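Local coordinates for SufE-like protein 1, chloroplastic/mitochondrial (Arabidopsis thaliana, PDB 4PUI) that takes part in cysteine desulfurization in plastids and mitochondria, activating the plastid desulfurase, to supply sulfur for iron-sulfur clusters, and carries a C-terminal BolA domain, the part present here, at residues Gly4-Arg9 with Thr48-Arg53; Asp57-Lys62 with Arg69-Leu74. All blocks are in the same frame, centred on the assembly; numbering follows the deposited sequence.

Both contacts lie in the BolA domain of SUFE1, an alpha/beta unit whose helices pack on a three-stranded mixed sheet. Interaction 1 joins the first turn of helix 5-18 to the start of the central strand 49-55. Interaction 2 comes later and in series: the loop that follows this strand meets helix 64-74, the next helix of the chain. Their centres are about 17 Å apart, on opposite sides of the centre of the chain, yet they touch where Leu52 CD1 lies 3.9 Å from Ile71 CG2. Strand 49-55 therefore links the two, and helix 5-18 reaches both, its Leu14 meeting Leu52 and Ile71, so the two contacts belong to different parts of one apolar core.

Interaction 1. Residues Gly4-Arg9 with Thr48-Arg53; sequences GSRGMR and THFNLR
Gly7 and Phe50 mark the nearest approach of the two backbones, their CA atoms 7.9 Å apart; Arg6 and Thr48 follow at 9.0 Å between CA atoms. Here the first turn of a helix lies over a strand: Gly4 occupies the N-cap position, the helix begins at Ser5, and the strand runs from His49. One ring fills the gap. Phe50, on the central strand, points at the helix, and its outer atoms reach the backbone itself, with CE2 3.6 Å from Gly7 CA and CZ 3.8 Å from Gly7 N. With no side chain in the way, these ring atoms come directly onto the helix backbone at Gly7. Arg6 takes the neighbouring place. With its CG anti to the backbone N (chi1 166°), the chain runs out beside the ring and lays its methylenes obliquely against CE1, CD at 3.9 Å and CG at 4.0 Å. The bend at chi3 then carries the guanidinium onward, its plane 86° from that of the ring. Its NE forms a salt bridge with Glu78, and NH1 bonds the carbonyl of Glu47, whose carboxylate also accepts a bond from Gly7 N. The chemistry is thus divided: the buried contact between the segments is carbon packing on Phe50, while the arginine's polar end is satisfied by other parts of the domain.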
ATOM      1  N   GLY A   4       1.109 -12.834  -4.219  1.00 28.08           N
ATOM      2  CA  GLY A   4      -0.073 -13.668  -4.202  1.00 25.03           C
ATOM      3  C   GLY A   4      -1.279 -12.862  -4.643  1.00 24.06           C
ATOM      4  O   GLY A   4      -1.161 -11.716  -5.062  1.00 22.03           O
ATOM      5  N   SER A   5      -2.457 -13.461  -4.549  1.00 21.52           N
ATOM      6  CA  SER A   5      -3.668 -12.805  -5.039  1.00 21.59           C
ATOM      7  C   SER A   5      -3.988 -11.461  -4.376  1.00 19.46           C
ATOM      8  O   SER A   5      -4.358 -10.513  -5.065  1.00 18.48           O
ATOM      9  CB  SER A   5      -4.855 -13.757  -4.918  1.00 28.04           C
ATOM     10  OG  SER A   5      -4.975 -14.220  -3.587  1.00 32.37           O
ATOM     11  N   ARG A   6      -3.854 -11.368  -3.053  1.00 19.90           N
ATOM     12  CA  ARG A   6      -4.100 -10.094  -2.366  1.00 17.74           C
ATOM     13  C   ARG A   6      -3.068  -9.041  -2.778  1.00 17.37           C
ATOM     14  O   ARG A   6      -3.428  -7.899  -3.052  1.00 17.33           O
ATOM     15  CB  ARG A   6      -4.078 -10.229  -0.835  1.00 19.12           C
ATOM     16  CG  ARG A   6      -3.983  -8.878  -0.120  1.00 19.22           C
ATOM     17  CD  ARG A   6      -4.284  -8.960   1.385  1.00 19.69           C
ATOM     18  NE  ARG A   6      -5.663  -9.370   1.595  1.00 19.19           N
ATOM     19  CZ  ARG A   6      -6.046 -10.411   2.322  1.00 21.46           C
ATOM     20  NH1 ARG A   6      -5.154 -11.156   2.959  1.00 22.10           N
ATOM     21  NH2 ARG A   6      -7.338 -10.697   2.422  1.00 21.27           N
ATOM     22  N   GLY A   7      -1.794  -9.422  -2.800  1.00 18.84           N
ATOM     23  CA  GLY A   7      -0.734  -8.506  -3.212  1.00 17.82           C
ATOM     24  C   GLY A   7      -1.021  -7.913  -4.585  1.00 20.52           C
ATOM     25  O   GLY A   7      -0.832  -6.720  -4.816  1.00 17.96           O
ATOM     26  N   MET A   8      -1.475  -8.759  -5.504  1.00 18.97           N
ATOM     27  CA  MET A   8      -1.798  -8.312  -6.854  1.00 21.46           C
ATOM     28  C   MET A   8      -2.972  -7.335  -6.842  1.00 20.89           C
ATOM     29  O   MET A   8      -2.951  -6.318  -7.547  1.00 20.72           O
ATOM     30  CB  MET A   8      -2.081  -9.507  -7.773  1.00 28.05           C
ATOM     31  CG  MET A   8      -0.853 -10.342  -8.066  1.00 30.68           C
ATOM     32  SD  MET A   8       0.498  -9.325  -8.727  1.00 49.46           S
ATOM     33  CE  MET A   8      -0.024  -9.095 -10.422  1.00 56.64           C
ATOM     34  N   ARG A   9      -3.990  -7.632  -6.034  1.00 17.69           N
ATOM     35  CA  ARG A   9      -5.118  -6.711  -5.901  1.00 16.04           C
ATOM     36  C   ARG A   9      -4.699  -5.357  -5.333  1.00 19.31           C
ATOM     37  O   ARG A   9      -5.190  -4.317  -5.789  1.00 17.35           O
ATOM     38  CB  ARG A   9      -6.227  -7.298  -5.014  1.00 16.98           C
ATOM     39  CG  ARG A   9      -6.993  -8.417  -5.642  1.00 19.24           C
ATOM     40  CD  ARG A   9      -8.270  -8.721  -4.852  1.00 20.64           C
ATOM     41  NE  ARG A   9      -8.016  -9.023  -3.448  1.00 19.34           N
ATOM     42  CZ  ARG A   9      -7.854 -10.250  -2.967  1.00 18.84           C
ATOM     43  NH1 ARG A   9      -7.904 -11.287  -3.779  1.00 22.32           N
ATOM     44  NH2 ARG A   9      -7.635 -10.442  -1.672  1.00 19.71           N
ATOM     45  N   THR A  48      -0.822 -11.336   5.112  1.00 27.17           N
ATOM     46  CA  THR A  48      -1.351 -10.563   6.227  1.00 26.54           C
ATOM     47  C   THR A  48      -0.608  -9.247   6.428  1.00 23.15           C
ATOM     48  O   THR A  48      -1.145  -8.319   7.024  1.00 25.73           O
ATOM     49  CB  THR A  48      -1.227 -11.358   7.533  1.00 29.04           C
ATOM     50  OG1 THR A  48       0.136 -11.750   7.708  1.00 30.93           O
ATOM     51  CG2 THR A  48      -2.104 -12.595   7.488  1.00 32.05           C
ATOM     52  N   HIS A  49       0.623  -9.165   5.930  1.00 25.41           N
ATOM     53  CA  HIS A  49       1.456  -7.990   6.147  1.00 25.32           C
ATOM     54  C   HIS A  49       2.182  -7.572   4.878  1.00 21.71           C
ATOM     55  O   HIS A  49       2.847  -8.388   4.244  1.00 22.26           O
ATOM     56  CB  HIS A  49       2.491  -8.274   7.238  1.00 32.07           C
ATOM     57  CG  HIS A  49       1.895  -8.485   8.593  1.00 34.73           C
ATOM     58  ND1 HIS A  49       1.218  -9.633   8.938  1.00 37.82           N
ATOM     59  CD2 HIS A  49       1.870  -7.690   9.691  1.00 39.23           C
ATOM     60  CE1 HIS A  49       0.801  -9.539  10.187  1.00 42.16           C
ATOM     61  NE2 HIS A  49       1.180  -8.367  10.666  1.00 41.01           N
ATOM     62  N   PHE A  50       2.056  -6.299   4.514  1.00 25.16           N
ATOM     63  CA  PHE A  50       2.773  -5.763   3.365  1.00 22.58           C
ATOM     64  C   PHE A  50       3.481  -4.470   3.723  1.00 20.99           C
ATOM     65  O   PHE A  50       3.013  -3.714   4.572  1.00 23.18           O
ATOM     66  CB  PHE A  50       1.828  -5.481   2.199  1.00 19.11           C
ATOM     67  CG  PHE A  50       1.227  -6.716   1.588  1.00 18.81           C
ATOM     68  CD1 PHE A  50       0.124  -7.328   2.160  1.00 20.48           C
ATOM     69  CD2 PHE A  50       1.774  -7.261   0.431  1.00 19.74           C
ATOM     70  CE1 PHE A  50      -0.424  -8.480   1.591  1.00 20.31           C
ATOM     71  CE2 PHE A  50       1.234  -8.397  -0.149  1.00 19.76           C
ATOM     72  CZ  PHE A  50       0.125  -9.012   0.435  1.00 19.43           C
ATOM     73  N   ASN A  51       4.617  -4.238   3.071  1.00 21.85           N
ATOM     74  CA  ASN A  51       5.247  -2.926   3.060  1.00 22.97           C
ATOM     75  C   ASN A  51       4.904  -2.270   1.738  1.00 20.15           C
ATOM     76  O   ASN A  51       5.060  -2.885   0.684  1.00 22.38           O
ATOM     77  CB  ASN A  51       6.778  -3.025   3.182  1.00 26.04           C
ATOM     78  CG  ASN A  51       7.235  -3.595   4.522  1.00 26.19           C
ATOM     79  OD1 ASN A  51       6.565  -3.427   5.538  1.00 27.52           O
ATOM     80  ND2 ASN A  51       8.386  -4.263   4.524  1.00 28.86           N
ATOM     81  N   LEU A  52       4.439  -1.024   1.791  1.00 18.96           N
ATOM     82  CA  LEU A  52       4.125  -0.262   0.582  1.00 16.74           C
ATOM     83  C   LEU A  52       5.031   0.969   0.474  1.00 18.63           C
ATOM     84  O   LEU A  52       5.194   1.704   1.447  1.00 19.46           O
ATOM     85  CB  LEU A  52       2.689   0.228   0.636  1.00 16.02           C
ATOM     86  CG  LEU A  52       1.593  -0.810   0.845  1.00 17.72           C
ATOM     87  CD1 LEU A  52       0.218  -0.150   0.865  1.00 18.44           C
ATOM     88  CD2 LEU A  52       1.652  -1.863  -0.247  1.00 18.67           C
ATOM     89  N   ARG A  53       5.610   1.190  -0.704  1.00 18.76           N
ATOM     90  CA  ARG A  53       6.285   2.451  -0.981  1.00 17.89           C
ATOM     91  C   ARG A  53       5.634   3.045  -2.216  1.00 17.17           C
ATOM     92  O   ARG A  53       5.643   2.432  -3.283  1.00 18.13           O
ATOM     93  CB  ARG A  53       7.784   2.264  -1.211  1.00 16.92           C
ATOM     94  CG  ARG A  53       8.530   3.591  -1.455  1.00 18.03           C
ATOM     95  CD  ARG A  53       9.985   3.339  -1.800  1.00 19.47           C
ATOM     96  NE  ARG A  53      10.770   4.561  -1.979  1.00 22.33           N
ATOM     97  CZ  ARG A  53      10.881   5.206  -3.132  1.00 23.25           C
ATOM     98  NH1 ARG A  53      10.231   4.765  -4.192  1.00 20.31           N
ATOM     99  NH2 ARG A  53      11.642   6.298  -3.226  1.00 22.93           N
TER

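Interaction 2. Residues Asp57-Lys62 with Arg69-Leu74; sequences DAFQGK and RLIYDL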
ATOM      1  N   ASP A  57       1.689  11.918  -7.234  1.00 21.57           N
ATOM      2  CA  ASP A  57       1.163  13.282  -7.235  1.00 24.04           C
ATOM      3  C   ASP A  57       0.043  13.478  -6.222  1.00 20.95           C
ATOM      4  O   ASP A  57      -0.151  14.580  -5.697  1.00 20.50           O
ATOM      5  CB  ASP A  57       0.512  13.577  -8.588  1.00 33.62           C
ATOM      6  CG  ASP A  57       1.498  13.806  -9.677  1.00 46.69           C
ATOM      7  OD1 ASP A  57       2.710  13.816  -9.392  1.00 48.69           O
ATOM      8  OD2 ASP A  57       1.044  13.992 -10.828  1.00 52.61           O
ATOM      9  N   ALA A  58      -0.731  12.419  -6.002  1.00 20.10           N
ATOM     10  CA  ALA A  58      -1.966  12.507  -5.230  1.00 20.54           C
ATOM     11  C   ALA A  58      -1.728  12.886  -3.775  1.00 18.43           C
ATOM     12  O   ALA A  58      -2.649  13.303  -3.087  1.00 20.16           O
ATOM     13  CB  ALA A  58      -2.750  11.194  -5.332  1.00 22.00           C
ATOM     14  N   PHE A  59      -0.486  12.735  -3.306  1.00 19.88           N
ATOM     15  CA  PHE A  59      -0.136  13.056  -1.931  1.00 17.07           C
ATOM     16  C   PHE A  59       0.224  14.523  -1.701  1.00 18.57           C
ATOM     17  O   PHE A  59       0.426  14.934  -0.561  1.00 18.47           O
ATOM     18  CB  PHE A  59       1.038  12.199  -1.459  1.00 14.80           C
ATOM     19  CG  PHE A  59       0.789  10.729  -1.537  1.00 16.90           C
ATOM     20  CD1 PHE A  59      -0.410  10.185  -1.113  1.00 18.91           C
ATOM     21  CD2 PHE A  59       1.766   9.890  -2.045  1.00 16.14           C
ATOM     22  CE1 PHE A  59      -0.621   8.814  -1.194  1.00 16.79           C
ATOM     23  CE2 PHE A  59       1.566   8.529  -2.132  1.00 16.42           C
ATOM     24  CZ  PHE A  59       0.367   7.987  -1.703  1.00 14.43           C
ATOM     25  N   GLN A  60       0.322  15.305  -2.769  1.00 20.36           N
ATOM     26  CA  GLN A  60       0.625  16.722  -2.639  1.00 20.32           C
ATOM     27  C   GLN A  60      -0.333  17.427  -1.695  1.00 21.12           C
ATOM     28  O   GLN A  60      -1.556  17.341  -1.851  1.00 25.11           O
ATOM     29  CB  GLN A  60       0.557  17.400  -3.999  1.00 26.22           C
ATOM     30  CG  GLN A  60       1.704  17.082  -4.922  1.00 28.17           C
ATOM     31  CD  GLN A  60       1.509  17.716  -6.279  1.00 32.84           C
ATOM     32  OE1 GLN A  60       0.437  17.606  -6.878  1.00 30.47           O
ATOM     33  NE2 GLN A  60       2.528  18.407  -6.762  1.00 35.72           N
ATOM     34  N   GLY A  61       0.226  18.107  -0.699  1.00 22.07           N
ATOM     35  CA  GLY A  61      -0.559  18.907   0.216  1.00 21.18           C
ATOM     36  C   GLY A  61      -1.096  18.117   1.397  1.00 23.79           C
ATOM     37  O   GLY A  61      -1.672  18.690   2.318  1.00 25.61           O
ATOM     38  N   LYS A  62      -0.904  16.804   1.373  1.00 19.79           N
ATOM     39  CA  LYS A  62      -1.380  15.951   2.460  1.00 19.06           C
ATOM     40  C   LYS A  62      -0.322  15.628   3.516  1.00 18.95           C
ATOM     41  O   LYS A  62       0.786  15.218   3.189  1.00 18.40           O
ATOM     42  CB  LYS A  62      -1.953  14.659   1.896  1.00 19.04           C
ATOM     43  CG  LYS A  62      -3.110  14.908   0.937  1.00 22.07           C
ATOM     44  CD  LYS A  62      -4.136  13.819   1.031  1.00 24.83           C
ATOM     45  CE  LYS A  62      -5.351  14.092   0.145  1.00 24.78           C
ATOM     46  NZ  LYS A  62      -6.197  15.184   0.680  1.00 28.99           N
ATOM     47  N   ARG A  69      -3.928   7.467   5.971  1.00 15.25           N
ATOM     48  CA  ARG A  69      -5.355   7.168   6.072  1.00 14.97           C
ATOM     49  C   ARG A  69      -5.997   7.025   4.702  1.00 15.55           C
ATOM     50  O   ARG A  69      -6.964   6.264   4.544  1.00 15.62           O
ATOM     51  CB  ARG A  69      -6.062   8.253   6.892  1.00 18.08           C
ATOM     52  CG  ARG A  69      -5.746   8.162   8.369  1.00 17.39           C
ATOM     53  CD  ARG A  69      -6.184   9.396   9.134  1.00 20.13           C
ATOM     54  NE  ARG A  69      -5.900   9.273  10.560  1.00 21.02           N
ATOM     55  CZ  ARG A  69      -5.952  10.284  11.417  1.00 25.07           C
ATOM     56  NH1 ARG A  69      -6.269  11.495  10.995  1.00 26.10           N
ATOM     57  NH2 ARG A  69      -5.674  10.079  12.698  1.00 30.61           N
ATOM     58  N   LEU A  70      -5.470   7.766   3.725  1.00 16.79           N
ATOM     59  CA  LEU A  70      -5.922   7.681   2.336  1.00 16.98           C
ATOM     60  C   LEU A  70      -5.704   6.275   1.793  1.00 18.45           C
ATOM     61  O   LEU A  70      -6.589   5.692   1.155  1.00 17.66           O
ATOM     62  CB  LEU A  70      -5.147   8.700   1.480  1.00 19.28           C
ATOM     63  CG  LEU A  70      -5.414   8.877  -0.020  1.00 26.29           C
ATOM     64  CD1 LEU A  70      -4.906  10.235  -0.448  1.00 25.64           C
ATOM     65  CD2 LEU A  70      -4.754   7.834  -0.895  1.00 23.95           C
ATOM     66  N   ILE A  71      -4.515   5.740   2.046  1.00 15.98           N
ATOM     67  CA  ILE A  71      -4.168   4.399   1.596  1.00 16.01           C
ATOM     68  C   ILE A  71      -5.016   3.347   2.318  1.00 16.26           C
ATOM     69  O   ILE A  71      -5.514   2.401   1.700  1.00 17.15           O
ATOM     70  CB  ILE A  71      -2.673   4.119   1.813  1.00 17.47           C
ATOM     71  CG1 ILE A  71      -1.824   5.091   0.988  1.00 19.59           C
ATOM     72  CG2 ILE A  71      -2.339   2.668   1.461  1.00 18.46           C
ATOM     73  CD1 ILE A  71      -2.109   5.014  -0.466  1.00 21.04           C
ATOM     74  N   TYR A  72      -5.189   3.522   3.623  1.00 15.94           N
ATOM     75  CA  TYR A  72      -6.019   2.608   4.391  1.00 16.79           C
ATOM     76  C   TYR A  72      -7.447   2.611   3.833  1.00 18.02           C
ATOM     77  O   TYR A  72      -8.078   1.557   3.700  1.00 17.31           O
ATOM     78  CB  TYR A  72      -6.012   2.992   5.872  1.00 21.13           C
ATOM     79  CG  TYR A  72      -5.099   2.124   6.704  1.00 22.70           C
ATOM     80  CD1 TYR A  72      -3.731   2.059   6.450  1.00 22.41           C
ATOM     81  CD2 TYR A  72      -5.616   1.344   7.721  1.00 25.83           C
ATOM     82  CE1 TYR A  72      -2.906   1.244   7.216  1.00 26.88           C
ATOM     83  CE2 TYR A  72      -4.811   0.540   8.480  1.00 31.27           C
ATOM     84  CZ  TYR A  72      -3.464   0.488   8.226  1.00 27.64           C
ATOM     85  OH  TYR A  72      -2.694  -0.333   9.009  1.00 34.32           O
ATOM     86  N   ASP A  73      -7.947   3.788   3.472  1.00 15.73           N
ATOM     87  CA  ASP A  73      -9.300   3.875   2.917  1.00 17.32           C
ATOM     88  C   ASP A  73      -9.415   3.125   1.591  1.00 19.74           C
ATOM     89  O   ASP A  73     -10.397   2.417   1.342  1.00 19.16           O
ATOM     90  CB  ASP A  73      -9.705   5.342   2.742  1.00 19.57           C
ATOM     91  CG  ASP A  73     -11.001   5.505   1.971  1.00 25.96           C
ATOM     92  OD1 ASP A  73     -12.050   5.127   2.507  1.00 24.58           O
ATOM     93  OD2 ASP A  73     -10.975   6.021   0.829  1.00 27.44           O
ATOM     94  N   LEU A  74      -8.412   3.278   0.731  1.00 17.58           N
ATOM     95  CA  LEU A  74      -8.434   2.608  -0.565  1.00 17.22           C
ATOM     96  C   LEU A  74      -8.395   1.099  -0.419  1.00 18.48           C
ATOM     97  O   LEU A  74      -8.912   0.368  -1.268  1.00 20.31           O
ATOM     98  CB  LEU A  74      -7.237   3.034  -1.408  1.00 19.25           C
ATOM     99  CG  LEU A  74      -7.212   4.474  -1.897  1.00 21.14           C
ATOM    100  CD1 LEU A  74      -5.893   4.736  -2.604  1.00 22.58           C
ATOM    101  CD2 LEU A  74      -8.391   4.759  -2.814  1.00 22.43           C
TER
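Phe59 and Ile71 each have the first side-chain branch anti to the carbonyl carbon and beside the backbone N (CG at chi1 -58°, CG1 at chi1 -62°), and chi2 of Ile71 (-59°) then turns its CD1 methyl to the phenyl ring. Their setting is a loop-helix contact of the BolA fold: a short 3-10 segment, 57-59, runs into a type II beta turn from Phe59 to Lys62, just before helix 64-74. The turn is closed by Lys62 N bonding Phe59 O, and Gly61 takes its positive phi. Ile71 CD1 approaches the ring at its edge, near its plane, 4.1 Å from both CZ and CE1 of Phe59, and the two side chains cross at about a right angle. Leu70 CD2 also sits at this edge, more loosely, 4.3 Å from Phe59 CE1. The ring further touches Ile54 and Ala90 of the sheet, while Ile71 rests on Leu14 and Leu18 of helix 5-18, placing this buried part of the contact within the domain's apolar core. At the less buried side of the contact, Lys62 contributes its hydrocarbon chain, which crosses Leu70 nearly perpendicularly; Leu70 CD1 lies 4.0 Å from Lys62 CD and 3.9 Å from Lys62 CE.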